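Local coordinates for protein arabinofuranosidase (Bifidobacterium longum, PDB 2Y2W) that hydrolyses terminal alpha-(1->5)-linked L-arabinofuranosyl residues of plant arabinans and is also active on wheat arabinoxylan, at residues G112-S117 with I212-D217; S66-L71 with A408-V413; R73-G78 with N145-D150; V116-W121 with R134-W139. All blocks are in the same frame, centred on the assembly; numbering follows the deposited sequence.

Overall arrangement
From the N terminus the chain enters the eight-stranded parallel barrel at strand 65-67, whose end meets 408-413, the loop after the last barrel strand: contact 2 closes the barrel and encloses the other three contacts. Contact 3 follows, joining helix 75-79 to the entry of helix 149-159. Inside the loop it closes lies contact 4, where the loop after strand 107-110 folds back on strand 134-136. Contact 1 begins in that same loop, shares V116 and S117 with contact 4, and reaches the loop after strand 209-212; its segments alternate with those of contact 3. E69 of contact 2 is hydrogen-bonded to F115 of contact 1 and W139 of contact 4, linking all three.

Contact 1 (G112-S117 with I212-D217); sequences GGNFVS and IGNEMD
The predicted arabinofuranose site at the C-terminal mouth of the barrel brings N114 against N214 and E215, the Asn-Glu pair that, as in other clan GH-A glycosidases, follows the fourth strand. E215 is the likely proton donor/acceptor, and N114 and N214 probably bind the sugar. N214 does most of the bridging. Its CG stands anti to the backbone N (chi1 -179°), which sends the amide across to the 112-117 loop. There N214 OD1 receives a weak bond at 2.8 Å from G113 N, the nitrogen of the cis peptide that joins G112 to G113. R109 is the stronger partner of this oxygen, and Q221 takes up N214 ND2, so both ends of the buried amide are held and its rotation should be fixed. At the base of this side chain, N214 CB packs on V116 CG1 at 3.8 Å. The N114 and N214 amides are turned 61° apart. N114 OD1, bonded to Q221, also lies 2.7 Å from E215 OE1, a pair of acceptors and not a hydrogen bond as modelled. A water completes the seam, accepting from N214 N at 3.0 Å and donating at 2.6 Å to S117 OG, which is also hydrogen-bonded to Q221. Beyond the seam, I212 packs on V234, V237 and A238 of helix 227-244, while N214 and E215 touch E340, the probable nucleophile on strand 335-341.

Contact 2 (S66-L71 with A408-V413); sequences SFVEHL and AQLVNV
F67 and Q409 bring their CA atoms to 5.1 Å where the first and eighth strands of the barrel end side by side, and L410 N donates to F67 O at 3.1 Å. This is the closing seam of a (beta/alpha)8 barrel, with a cis peptide before Q409. By similarity, E69 and Q409 both bind arabinofuranose, and Q409 matters for substrate recognition. The extended Q409 chain (chi2 178°) carries its amide along the seam to E69, where both of its ends make weak bonds. Q409 NE2 donates to E69 OE1 at 3.0 Å with a strongly bent angle of 121°, and Q409 OE1 takes E69 N at 3.4 Å. The two planar groups lie 30° apart. E69 OE2 is held more firmly, by F115 N and W139 NE1, which would keep the carboxylate in place. Against the F67 ring, A408 CB sits at the edge, in plane, 3.8 Å from F67 CD2, while R109 makes a cation-pi contact with the same ring. V68 CG2 packs on L410 CB at 3.7 Å, extending the apolar side of the seam toward helix 149-159. At the far end, L71 CD2 lies 3.8 Å from V413 CG1.

Contact 3 (R73-G78 with N145-D150); sequences RCVYGG and NEMGID
The Y76 ring carries V75 CG1 over the centre of one face, 3.8 Å above its plane, and turns its edge to M147 N and the CB of E146. At that edge Y76 CE1 comes to 3.9 Å from E146 CB. With CG anti to its carbonyl carbon (chi1 -54°), the ring projects toward the turn at 145-147, so that its hydroxyl reaches the backbone. M147 N donates to Y76 OH at 3.2 Å in a nearly straight bond of 167°. The same oxygen is hydrogen-bonded to E143, its strongest partner, just upstream on strand 141-143. V75 serves two neighbours, since CG1, besides covering the ring, meets M147 CG at 3.6 Å. M147 packs against V75 through CB and CG, the base of its side chain. The contact joins helix 75-79, which contains a wider pi-type turn, to the loop that leads through G148, the N-cap, into helix 149-159. A phenylalanine in place of Y76 would probably leave M147 N and the E143 carboxylate without their shared mate. The chemistry is that of a phenol spanning two elements: its oxygen accepts a backbone N-H beside a carboxylate, which would probably polarise the hydroxyl and strengthen it as an acceptor, while the ring gives an apolar wall.

Contact 4 (V116-W121 with R134-W139); sequences VSNYNW and RRDLAW
R134 passes N120 with its guanidinium 82° from the N120 amide plane, and R134 NE lies 4.0 Å from N120 ND2. D123 probably accounts for their closeness, its carboxylate salt-bridging R134 and hydrogen-bonding N120. R135 contributes its carbonyl: a water donates to R135 O at 2.9 Å and to N118 OD1 at 2.7 Å. D136 then meets N118 directly. N118 ND2 donates to D136 OD1 at 3.1 Å, nearly straight at 172°, within the plane of its own amide and end-on to the acceptor. Next, L137 N donates to N118 OD1 at 3.1 Å, from a position tilted off the amide plane. N118 reaches both because its CG stands between the backbone N and the carbonyl carbon (chi1 76°). An alanine in its place would probably leave L137 N and D136 OD1 without these mates and open a gap beside L137, which also packs on A244 of a second subunit. A138 gives D136 OD1 a weak second N-H and sets its CB against N114 of the probable sugar site. W139 N donates to D136 OD2 at 3.0 Å from above the carboxylate plane, completing an Asx motif that ends strand 134-136.

Contact 1 (G112-S117 with I212-D217)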
loop_
_atom_site.group_PDB
_atom_site.type_symbol
_atom_site.label_atom_id
_atom_site.label_comp_id
_atom_site.label_asym_id
_atom_site.label_seq_id
_atom_site.Cartn_x
_atom_site.Cartn_y
_atom_site.Cartn_z
ATOM N N GLY D 112 5.239 -0.021 -21.421
ATOM C CA GLY D 112 4.999 1.371 -21.049
ATOM C C GLY D 112 6.102 1.975 -20.194
ATOM O O GLY D 112 7.000 1.267 -19.754
ATOM N N GLY D 113 6.045 3.285 -19.955
ATOM C CA GLY D 113 4.986 4.151 -20.471
ATOM C C GLY D 113 3.817 4.277 -19.519
ATOM O O GLY D 113 3.564 3.376 -18.718
ATOM N N ASN D 114 3.103 5.395 -19.615
ATOM C CA ASN D 114 1.937 5.672 -18.771
ATOM C C ASN D 114 0.938 4.521 -18.699
ATOM O O ASN D 114 0.287 4.318 -17.670
ATOM C CB ASN D 114 1.225 6.939 -19.245
ATOM C CG ASN D 114 2.112 8.161 -19.196
ATOM O OD1 ASN D 114 3.225 8.116 -18.673
ATOM N ND2 ASN D 114 1.622 9.268 -19.743
ATOM N N PHE D 115 0.832 3.779 -19.799
ATOM C CA PHE D 115 -0.052 2.622 -19.914
ATOM C C PHE D 115 0.121 1.626 -18.767
ATOM O O PHE D 115 -0.863 1.154 -18.206
ATOM C CB PHE D 115 0.165 1.929 -21.274
ATOM C CG PHE D 115 -0.535 0.605 -21.408
ATOM C CD1 PHE D 115 -1.897 0.546 -21.686
ATOM C CD2 PHE D 115 0.168 -0.585 -21.259
ATOM C CE1 PHE D 115 -2.550 -0.685 -21.814
ATOM C CE2 PHE D 115 -0.475 -1.818 -21.382
ATOM C CZ PHE D 115 -1.837 -1.866 -21.660
ATOM N N VAL D 116 1.373 1.327 -18.423
ATOM C CA VAL D 116 1.713 0.258 -17.472
ATOM C C VAL D 116 1.240 0.516 -16.033
ATOM O O VAL D 116 1.019 -0.432 -15.276
ATOM C CB VAL D 116 3.239 -0.083 -17.510
ATOM C CG1 VAL D 116 4.064 0.959 -16.766
ATOM C CG2 VAL D 116 3.509 -1.474 -16.955
ATOM N N SER D 117 1.063 1.790 -15.677
ATOM C CA SER D 117 0.668 2.184 -14.320
ATOM C C SER D 117 -0.734 1.721 -13.890
ATOM O O SER D 117 -1.044 1.710 -12.698
ATOM C CB SER D 117 0.810 3.697 -14.139
ATOM O OG SER D 117 2.178 4.065 -14.120
ATOM N N ILE D 212 11.323 -0.662 -13.060
ATOM C CA ILE D 212 10.470 -0.690 -11.883
ATOM C C ILE D 212 9.575 0.550 -11.870
ATOM O O ILE D 212 9.929 1.595 -11.314
ATOM C CB ILE D 212 11.299 -0.829 -10.582
ATOM C CG1 ILE D 212 12.274 -2.005 -10.705
ATOM C CG2 ILE D 212 10.385 -1.037 -9.379
ATOM C CD1 ILE D 212 13.472 -1.923 -9.796
ATOM N N GLY D 213 8.417 0.419 -12.509
ATOM C CA GLY D 213 7.462 1.512 -12.628
ATOM C C GLY D 213 7.760 2.427 -13.792
ATOM O O GLY D 213 8.765 2.257 -14.490
ATOM N N ASN D 214 6.876 3.402 -13.992
ATOM C CA ASN D 214 7.033 4.410 -15.028
ATOM C C ASN D 214 6.689 5.807 -14.524
ATOM O O ASN D 214 5.672 5.997 -13.852
ATOM C CB ASN D 214 6.154 4.082 -16.232
ATOM C CG ASN D 214 6.296 5.097 -17.341
ATOM O OD1 ASN D 214 7.255 5.056 -18.112
ATOM N ND2 ASN D 214 5.348 6.021 -17.426
ATOM N N GLU D 215 7.550 6.771 -14.857
ATOM C CA GLU D 215 7.326 8.199 -14.597
ATOM C C GLU D 215 6.546 8.478 -13.309
ATOM O O GLU D 215 5.572 9.234 -13.307
ATOM C CB GLU D 215 6.638 8.863 -15.801
ATOM C CG GLU D 215 7.510 8.966 -17.054
ATOM C CD GLU D 215 6.821 9.684 -18.207
ATOM O OE1 GLU D 215 5.614 9.451 -18.432
ATOM O OE2 GLU D 215 7.492 10.481 -18.897
ATOM N N MET D 216 6.993 7.870 -12.216
ATOM C CA MET D 216 6.288 7.943 -10.936
ATOM C C MET D 216 6.317 9.328 -10.282
ATOM O O MET D 216 5.604 9.567 -9.306
ATOM C CB MET D 216 6.818 6.872 -9.974
ATOM C CG MET D 216 6.592 5.441 -10.455
ATOM S SD MET D 216 4.850 5.034 -10.731
ATOM C CE MET D 216 4.250 4.988 -9.045
ATOM N N ASP D 217 7.129 10.232 -10.834
ATOM C CA ASP D 217 7.214 11.615 -10.358
ATOM C C ASP D 217 6.180 12.520 -11.023
ATOM O O ASP D 217 5.813 13.560 -10.473
ATOM C CB ASP D 217 8.625 12.181 -10.573
ATOM C CG ASP D 217 8.994 12.310 -12.045
ATOM O OD1 ASP D 217 8.522 11.489 -12.862
ATOM O OD2 ASP D 217 9.766 13.235 -12.384
HETATM O O HOH W 1 4.076 2.608 -13.134
#

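Contact 2 (S66-L71 with A408-V413)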
loop_
_atom_site.group_PDB
_atom_site.type_symbol
_atom_site.label_atom_id
_atom_site.label_comp_id
_atom_site.label_asym_id
_atom_site.label_seq_id
_atom_site.Cartn_x
_atom_site.Cartn_y
_atom_site.Cartn_z
ATOM N N SER D 66 14.675 1.059 -28.648
ATOM C CA SER D 66 13.421 1.783 -28.833
ATOM C C SER D 66 12.410 1.400 -27.753
ATOM O O SER D 66 12.779 0.837 -26.722
ATOM C CB SER D 66 12.845 1.551 -30.234
ATOM O OG SER D 66 11.745 2.412 -30.482
ATOM N N PHE D 67 11.138 1.700 -28.004
ATOM C CA PHE D 67 10.108 1.663 -26.982
ATOM C C PHE D 67 8.742 1.462 -27.631
ATOM O O PHE D 67 8.313 2.264 -28.457
ATOM C CB PHE D 67 10.180 2.968 -26.164
ATOM C CG PHE D 67 9.087 3.143 -25.130
ATOM C CD1 PHE D 67 8.540 2.059 -24.451
ATOM C CD2 PHE D 67 8.645 4.422 -24.803
ATOM C CE1 PHE D 67 7.550 2.244 -23.492
ATOM C CE2 PHE D 67 7.657 4.614 -23.845
ATOM C CZ PHE D 67 7.111 3.522 -23.190
ATOM N N VAL D 68 8.082 0.368 -27.265
ATOM C CA VAL D 68 6.732 0.070 -27.726
ATOM C C VAL D 68 5.762 0.121 -26.544
ATOM O O VAL D 68 5.879 -0.653 -25.587
ATOM C CB VAL D 68 6.658 -1.302 -28.455
ATOM C CG1 VAL D 68 5.219 -1.721 -28.687
ATOM C CG2 VAL D 68 7.391 -1.241 -29.779
ATOM N N GLU D 69 4.818 1.056 -26.615
ATOM C CA GLU D 69 3.794 1.209 -25.594
ATOM C C GLU D 69 2.428 0.888 -26.188
ATOM O O GLU D 69 2.190 1.121 -27.381
ATOM C CB GLU D 69 3.805 2.637 -25.030
ATOM C CG GLU D 69 2.899 2.851 -23.809
ATOM C CD GLU D 69 2.936 4.273 -23.256
ATOM O OE1 GLU D 69 3.814 5.067 -23.663
ATOM O OE2 GLU D 69 2.086 4.595 -22.397
ATOM N N HIS D 70 1.540 0.344 -25.361
ATOM C CA HIS D 70 0.137 0.214 -25.730
ATOM C C HIS D 70 -0.488 1.607 -25.746
ATOM O O HIS D 70 -1.290 1.966 -24.881
ATOM C CB HIS D 70 -0.599 -0.704 -24.761
ATOM C CG HIS D 70 -0.295 -2.158 -24.947
ATOM N ND1 HIS D 70 -1.270 -3.089 -25.234
ATOM C CD2 HIS D 70 0.873 -2.842 -24.884
ATOM C CE1 HIS D 70 -0.716 -4.284 -25.340
ATOM N NE2 HIS D 70 0.582 -4.161 -25.133
ATOM N N LEU D 71 -0.082 2.385 -26.745
ATOM C CA LEU D 71 -0.511 3.758 -26.936
ATOM C C LEU D 71 -0.903 3.903 -28.394
ATOM O O LEU D 71 -0.179 3.448 -29.284
ATOM C CB LEU D 71 0.649 4.705 -26.620
ATOM C CG LEU D 71 0.485 6.220 -26.458
ATOM C CD1 LEU D 71 1.827 6.810 -26.075
ATOM C CD2 LEU D 71 -0.048 6.918 -27.706
ATOM N N ALA D 408 11.516 7.009 -28.237
ATOM C CA ALA D 408 10.066 6.869 -28.163
ATOM C C ALA D 408 9.387 7.561 -29.346
ATOM O O ALA D 408 9.605 8.751 -29.567
ATOM C CB ALA D 408 9.551 7.439 -26.846
ATOM N N GLN D 409 8.585 6.831 -30.125
ATOM C CA GLN D 409 8.385 5.386 -29.988
ATOM C C GLN D 409 8.674 4.683 -31.321
ATOM O O GLN D 409 9.113 5.325 -32.276
ATOM C CB GLN D 409 6.972 5.075 -29.477
ATOM C CG GLN D 409 6.811 5.270 -27.967
ATOM C CD GLN D 409 5.405 5.008 -27.464
ATOM O OE1 GLN D 409 4.669 4.196 -28.022
ATOM N NE2 GLN D 409 5.032 5.691 -26.388
ATOM N N LEU D 410 8.434 3.376 -31.389
ATOM C CA LEU D 410 8.871 2.583 -32.543
ATOM C C LEU D 410 8.012 2.738 -33.806
ATOM O O LEU D 410 8.550 2.930 -34.898
ATOM C CB LEU D 410 9.018 1.103 -32.168
ATOM C CG LEU D 410 9.718 0.193 -33.186
ATOM C CD1 LEU D 410 11.156 0.643 -33.463
ATOM C CD2 LEU D 410 9.687 -1.254 -32.724
ATOM N N VAL D 411 6.693 2.639 -33.658
ATOM C CA VAL D 411 5.787 2.670 -34.811
ATOM C C VAL D 411 4.577 3.582 -34.577
ATOM O O VAL D 411 3.943 3.523 -33.525
ATOM C CB VAL D 411 5.309 1.243 -35.209
ATOM C CG1 VAL D 411 4.565 1.267 -36.540
ATOM C CG2 VAL D 411 6.480 0.283 -35.289
ATOM N N ASN D 412 4.282 4.420 -35.574
ATOM C CA ASN D 412 3.105 5.312 -35.603
ATOM C C ASN D 412 3.098 6.449 -34.580
ATOM O O ASN D 412 2.865 7.606 -34.933
ATOM C CB ASN D 412 1.790 4.520 -35.541
ATOM C CG ASN D 412 1.465 3.815 -36.846
ATOM O OD1 ASN D 412 1.942 4.199 -37.915
ATOM N ND2 ASN D 412 0.638 2.781 -36.763
ATOM N N VAL D 413 3.344 6.101 -33.320
ATOM C CA VAL D 413 3.366 7.052 -32.220
ATOM C C VAL D 413 4.754 7.673 -32.142
ATOM O O VAL D 413 5.734 6.970 -31.886
ATOM C CB VAL D 413 3.013 6.355 -30.882
ATOM C CG1 VAL D 413 3.090 7.334 -29.717
ATOM C CG2 VAL D 413 1.632 5.718 -30.957
#

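Contact 3 (R73-G78 with N145-D150)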
loop_
_atom_site.group_PDB
_atom_site.type_symbol
_atom_site.label_atom_id
_atom_site.label_comp_id
_atom_site.label_asym_id
_atom_site.label_seq_id
_atom_site.Cartn_x
_atom_site.Cartn_y
_atom_site.Cartn_z
ATOM N N ARG D 73 -1.559 3.692 -31.883
ATOM C CA ARG D 73 -1.419 2.635 -32.890
ATOM C C ARG D 73 0.004 2.070 -32.980
ATOM O O ARG D 73 0.405 1.543 -34.023
ATOM C CB ARG D 73 -1.899 3.131 -34.264
ATOM C CG ARG D 73 -3.400 3.384 -34.340
ATOM C CD ARG D 73 -3.836 3.966 -35.682
ATOM N NE ARG D 73 -3.651 3.029 -36.792
ATOM C CZ ARG D 73 -2.847 3.235 -37.836
ATOM N NH1 ARG D 73 -2.144 4.359 -37.942
ATOM N NH2 ARG D 73 -2.752 2.312 -38.786
ATOM N N CYS D 74 0.755 2.178 -31.885
ATOM C CA CYS D 74 2.108 1.620 -31.816
ATOM C C CYS D 74 2.076 0.094 -31.826
ATOM O O CYS D 74 2.905 -0.544 -32.472
ATOM C CB CYS D 74 2.863 2.136 -30.588
ATOM S SG CYS D 74 4.597 1.585 -30.479
ATOM N N VAL D 75 1.106 -0.479 -31.114
ATOM C CA VAL D 75 0.915 -1.927 -31.078
ATOM C C VAL D 75 -0.124 -2.355 -32.115
ATOM O O VAL D 75 0.183 -3.113 -33.038
ATOM C CB VAL D 75 0.503 -2.420 -29.667
ATOM C CG1 VAL D 75 0.119 -3.884 -29.698
ATOM C CG2 VAL D 75 1.629 -2.200 -28.675
ATOM N N TYR D 76 -1.348 -1.861 -31.957
ATOM C CA TYR D 76 -2.446 -2.234 -32.836
ATOM C C TYR D 76 -2.480 -1.330 -34.061
ATOM O O TYR D 76 -2.706 -0.128 -33.949
ATOM C CB TYR D 76 -3.773 -2.208 -32.072
ATOM C CG TYR D 76 -3.754 -3.059 -30.819
ATOM C CD1 TYR D 76 -3.791 -4.450 -30.900
ATOM C CD2 TYR D 76 -3.685 -2.474 -29.554
ATOM C CE1 TYR D 76 -3.766 -5.237 -29.759
ATOM C CE2 TYR D 76 -3.657 -3.257 -28.398
ATOM C CZ TYR D 76 -3.700 -4.636 -28.514
ATOM O OH TYR D 76 -3.676 -5.425 -27.390
ATOM N N GLY D 77 -2.239 -1.920 -35.227
ATOM C CA GLY D 77 -2.103 -1.167 -36.472
ATOM C C GLY D 77 -0.665 -0.739 -36.688
ATOM O O GLY D 77 -0.355 -0.028 -37.648
ATOM N N GLY D 78 0.208 -1.171 -35.781
ATOM C CA GLY D 78 1.631 -0.872 -35.849
ATOM C C GLY D 78 2.428 -2.137 -36.064
ATOM O O GLY D 78 2.680 -2.535 -37.202
ATOM N N ASN D 145 -6.297 -6.549 -25.316
ATOM C CA ASN D 145 -5.244 -7.426 -24.792
ATOM C C ASN D 145 -4.853 -8.573 -25.727
ATOM O O ASN D 145 -4.323 -9.593 -25.283
ATOM C CB ASN D 145 -5.592 -7.943 -23.386
ATOM C CG ASN D 145 -5.502 -6.861 -22.328
ATOM O OD1 ASN D 145 -4.432 -6.303 -22.080
ATOM N ND2 ASN D 145 -6.629 -6.562 -21.693
ATOM N N GLU D 146 -5.100 -8.389 -27.023
ATOM C CA GLU D 146 -4.643 -9.332 -28.045
ATOM C C GLU D 146 -3.120 -9.434 -28.037
ATOM O O GLU D 146 -2.557 -10.474 -28.376
ATOM C CB GLU D 146 -5.143 -8.921 -29.430
ATOM C CG GLU D 146 -6.649 -9.074 -29.623
ATOM C CD GLU D 146 -7.167 -8.330 -30.844
ATOM O OE1 GLU D 146 -6.573 -8.469 -31.938
ATOM O OE2 GLU D 146 -8.180 -7.608 -30.710
ATOM N N MET D 147 -2.464 -8.347 -27.639
ATOM C CA MET D 147 -1.027 -8.353 -27.392
ATOM C C MET D 147 -0.717 -8.311 -25.894
ATOM O O MET D 147 -1.311 -7.537 -25.138
ATOM C CB MET D 147 -0.347 -7.188 -28.107
ATOM C CG MET D 147 -0.104 -7.428 -29.590
ATOM S SD MET D 147 1.349 -8.445 -29.929
ATOM C CE MET D 147 2.663 -7.411 -29.290
ATOM N N GLY D 148 0.211 -9.170 -25.484
ATOM C CA GLY D 148 0.699 -9.236 -24.117
ATOM C C GLY D 148 2.135 -9.714 -24.138
ATOM O O GLY D 148 2.759 -9.762 -25.201
ATOM N N ILE D 149 2.657 -10.083 -22.972
ATOM C CA ILE D 149 4.062 -10.478 -22.852
ATOM C C ILE D 149 4.397 -11.781 -23.594
ATOM O O ILE D 149 5.513 -11.938 -24.084
ATOM C CB ILE D 149 4.547 -10.494 -21.362
ATOM C CG1 ILE D 149 6.069 -10.674 -21.272
ATOM C CG2 ILE D 149 3.798 -11.539 -20.537
ATOM C CD1 ILE D 149 6.870 -9.580 -21.964
ATOM N N ASP D 150 3.431 -12.696 -23.676
ATOM C CA ASP D 150 3.563 -13.910 -24.485
ATOM C C ASP D 150 3.813 -13.540 -25.949
ATOM O O ASP D 150 4.723 -14.071 -26.589
ATOM C CB ASP D 150 2.293 -14.766 -24.398
ATOM C CG ASP D 150 2.164 -15.527 -23.079
ATOM O OD1 ASP D 150 3.177 -15.709 -22.367
ATOM O OD2 ASP D 150 1.032 -15.964 -22.764
#

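Contact 4 (V116-W121 with R134-W139)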
loop_
_atom_site.group_PDB
_atom_site.type_symbol
_atom_site.label_atom_id
_atom_site.label_comp_id
_atom_site.label_asym_id
_atom_site.label_seq_id
_atom_site.Cartn_x
_atom_site.Cartn_y
_atom_site.Cartn_z
ATOM N N VAL D 116 1.373 1.327 -18.423
ATOM C CA VAL D 116 1.713 0.258 -17.472
ATOM C C VAL D 116 1.240 0.516 -16.033
ATOM O O VAL D 116 1.019 -0.432 -15.276
ATOM C CB VAL D 116 3.239 -0.083 -17.510
ATOM C CG1 VAL D 116 4.064 0.959 -16.766
ATOM C CG2 VAL D 116 3.509 -1.474 -16.955
ATOM N N SER D 117 1.063 1.790 -15.677
ATOM C CA SER D 117 0.668 2.184 -14.320
ATOM C C SER D 117 -0.734 1.721 -13.890
ATOM O O SER D 117 -1.044 1.710 -12.698
ATOM C CB SER D 117 0.810 3.697 -14.139
ATOM O OG SER D 117 2.178 4.065 -14.120
ATOM N N ASN D 118 -1.568 1.342 -14.855
ATOM C CA ASN D 118 -2.866 0.738 -14.551
ATOM C C ASN D 118 -3.115 -0.519 -15.387
ATOM O O ASN D 118 -4.204 -0.730 -15.922
ATOM C CB ASN D 118 -4.006 1.764 -14.682
ATOM C CG ASN D 118 -4.377 2.065 -16.126
ATOM O OD1 ASN D 118 -5.532 1.904 -16.518
ATOM N ND2 ASN D 118 -3.404 2.500 -16.920
ATOM N N TYR D 119 -2.088 -1.361 -15.466
ATOM C CA TYR D 119 -2.110 -2.550 -16.306
ATOM C C TYR D 119 -1.899 -3.824 -15.493
ATOM O O TYR D 119 -0.977 -3.905 -14.684
ATOM C CB TYR D 119 -1.043 -2.416 -17.399
ATOM C CG TYR D 119 -0.857 -3.633 -18.272
ATOM C CD1 TYR D 119 -1.905 -4.135 -19.049
ATOM C CD2 TYR D 119 0.375 -4.277 -18.335
ATOM C CE1 TYR D 119 -1.729 -5.254 -19.858
ATOM C CE2 TYR D 119 0.561 -5.395 -19.141
ATOM C CZ TYR D 119 -0.494 -5.874 -19.897
ATOM O OH TYR D 119 -0.301 -6.977 -20.688
ATOM N N ASN D 120 -2.768 -4.808 -15.707
ATOM C CA ASN D 120 -2.633 -6.120 -15.073
ATOM C C ASN D 120 -2.016 -7.108 -16.061
ATOM O O ASN D 120 -2.638 -7.454 -17.066
ATOM C CB ASN D 120 -3.992 -6.631 -14.587
ATOM C CG ASN D 120 -4.779 -5.578 -13.832
ATOM O OD1 ASN D 120 -4.303 -5.014 -12.844
ATOM N ND2 ASN D 120 -5.999 -5.311 -14.289
ATOM N N TRP D 121 -0.795 -7.554 -15.771
ATOM C CA TRP D 121 0.004 -8.317 -16.734
ATOM C C TRP D 121 -0.594 -9.678 -17.118
ATOM O O TRP D 121 -0.312 -10.192 -18.200
ATOM C CB TRP D 121 1.451 -8.465 -16.242
ATOM C CG TRP D 121 1.589 -9.336 -15.043
ATOM C CD1 TRP D 121 1.540 -8.949 -13.737
ATOM C CD2 TRP D 121 1.792 -10.751 -15.035
ATOM N NE1 TRP D 121 1.699 -10.036 -12.913
ATOM C CE2 TRP D 121 1.855 -11.156 -13.684
ATOM C CE3 TRP D 121 1.923 -11.720 -16.039
ATOM C CZ2 TRP D 121 2.043 -12.488 -13.310
ATOM C CZ3 TRP D 121 2.115 -13.043 -15.669
ATOM C CH2 TRP D 121 2.173 -13.414 -14.314
ATOM N N ARG D 134 -10.209 -4.453 -21.344
ATOM C CA ARG D 134 -9.896 -3.561 -20.228
ATOM C C ARG D 134 -9.810 -2.091 -20.625
ATOM O O ARG D 134 -9.673 -1.756 -21.803
ATOM C CB ARG D 134 -8.580 -3.992 -19.566
ATOM C CG ARG D 134 -8.634 -5.338 -18.852
ATOM C CD ARG D 134 -9.158 -5.209 -17.430
ATOM N NE ARG D 134 -8.988 -6.456 -16.692
ATOM C CZ ARG D 134 -9.983 -7.210 -16.235
ATOM N NH1 ARG D 134 -11.249 -6.847 -16.416
ATOM N NH2 ARG D 134 -9.709 -8.331 -15.581
ATOM N N ARG D 135 -9.901 -1.222 -19.620
ATOM C CA ARG D 135 -9.718 0.210 -19.789
ATOM C C ARG D 135 -8.252 0.565 -19.619
ATOM O O ARG D 135 -7.554 -0.033 -18.797
ATOM C CB ARG D 135 -10.494 0.971 -18.714
ATOM C CG ARG D 135 -11.956 1.207 -18.985
ATOM C CD ARG D 135 -12.554 1.996 -17.831
ATOM N NE ARG D 135 -13.813 2.640 -18.188
ATOM C CZ ARG D 135 -14.504 3.442 -17.385
ATOM N NH1 ARG D 135 -14.068 3.709 -16.155
ATOM N NH2 ARG D 135 -15.640 3.980 -17.813
ATOM N N ASP D 136 -7.791 1.546 -20.388
ATOM C CA ASP D 136 -6.541 2.225 -20.081
ATOM C C ASP D 136 -6.847 3.670 -19.717
ATOM O O ASP D 136 -7.347 4.430 -20.544
ATOM C CB ASP D 136 -5.559 2.171 -21.253
ATOM C CG ASP D 136 -4.356 3.078 -21.040
ATOM O OD1 ASP D 136 -3.755 3.024 -19.944
ATOM O OD2 ASP D 136 -4.021 3.855 -21.962
ATOM N N LEU D 137 -6.544 4.038 -18.475
ATOM C CA LEU D 137 -6.785 5.395 -17.984
ATOM C C LEU D 137 -5.864 6.431 -18.618
ATOM O O LEU D 137 -6.290 7.549 -18.900
ATOM C CB LEU D 137 -6.657 5.446 -16.461
ATOM C CG LEU D 137 -7.922 5.299 -15.611
ATOM C CD1 LEU D 137 -8.636 3.965 -15.823
ATOM C CD2 LEU D 137 -7.569 5.487 -14.148
ATOM N N ALA D 138 -4.610 6.049 -18.846
ATOM C CA ALA D 138 -3.581 6.968 -19.342
ATOM C C ALA D 138 -3.928 7.638 -20.678
ATOM O O ALA D 138 -3.758 8.848 -20.829
ATOM C CB ALA D 138 -2.247 6.255 -19.439
ATOM N N TRP D 139 -4.416 6.852 -21.634
ATOM C CA TRP D 139 -4.696 7.350 -22.984
ATOM C C TRP D 139 -6.182 7.294 -23.342
ATOM O O TRP D 139 -6.568 7.596 -24.473
ATOM C CB TRP D 139 -3.830 6.609 -24.011
ATOM C CG TRP D 139 -2.383 6.749 -23.683
ATOM C CD1 TRP D 139 -1.578 5.811 -23.105
ATOM C CD2 TRP D 139 -1.579 7.923 -23.850
ATOM N NE1 TRP D 139 -0.315 6.320 -22.923
ATOM C CE2 TRP D 139 -0.289 7.616 -23.366
ATOM C CE3 TRP D 139 -1.820 9.199 -24.372
ATOM C CZ2 TRP D 139 0.761 8.539 -23.394
ATOM C CZ3 TRP D 139 -0.778 10.118 -24.397
ATOM C CH2 TRP D 139 0.498 9.781 -23.913
HETATM O O HOH W 2 -7.754 0.535 -15.927
#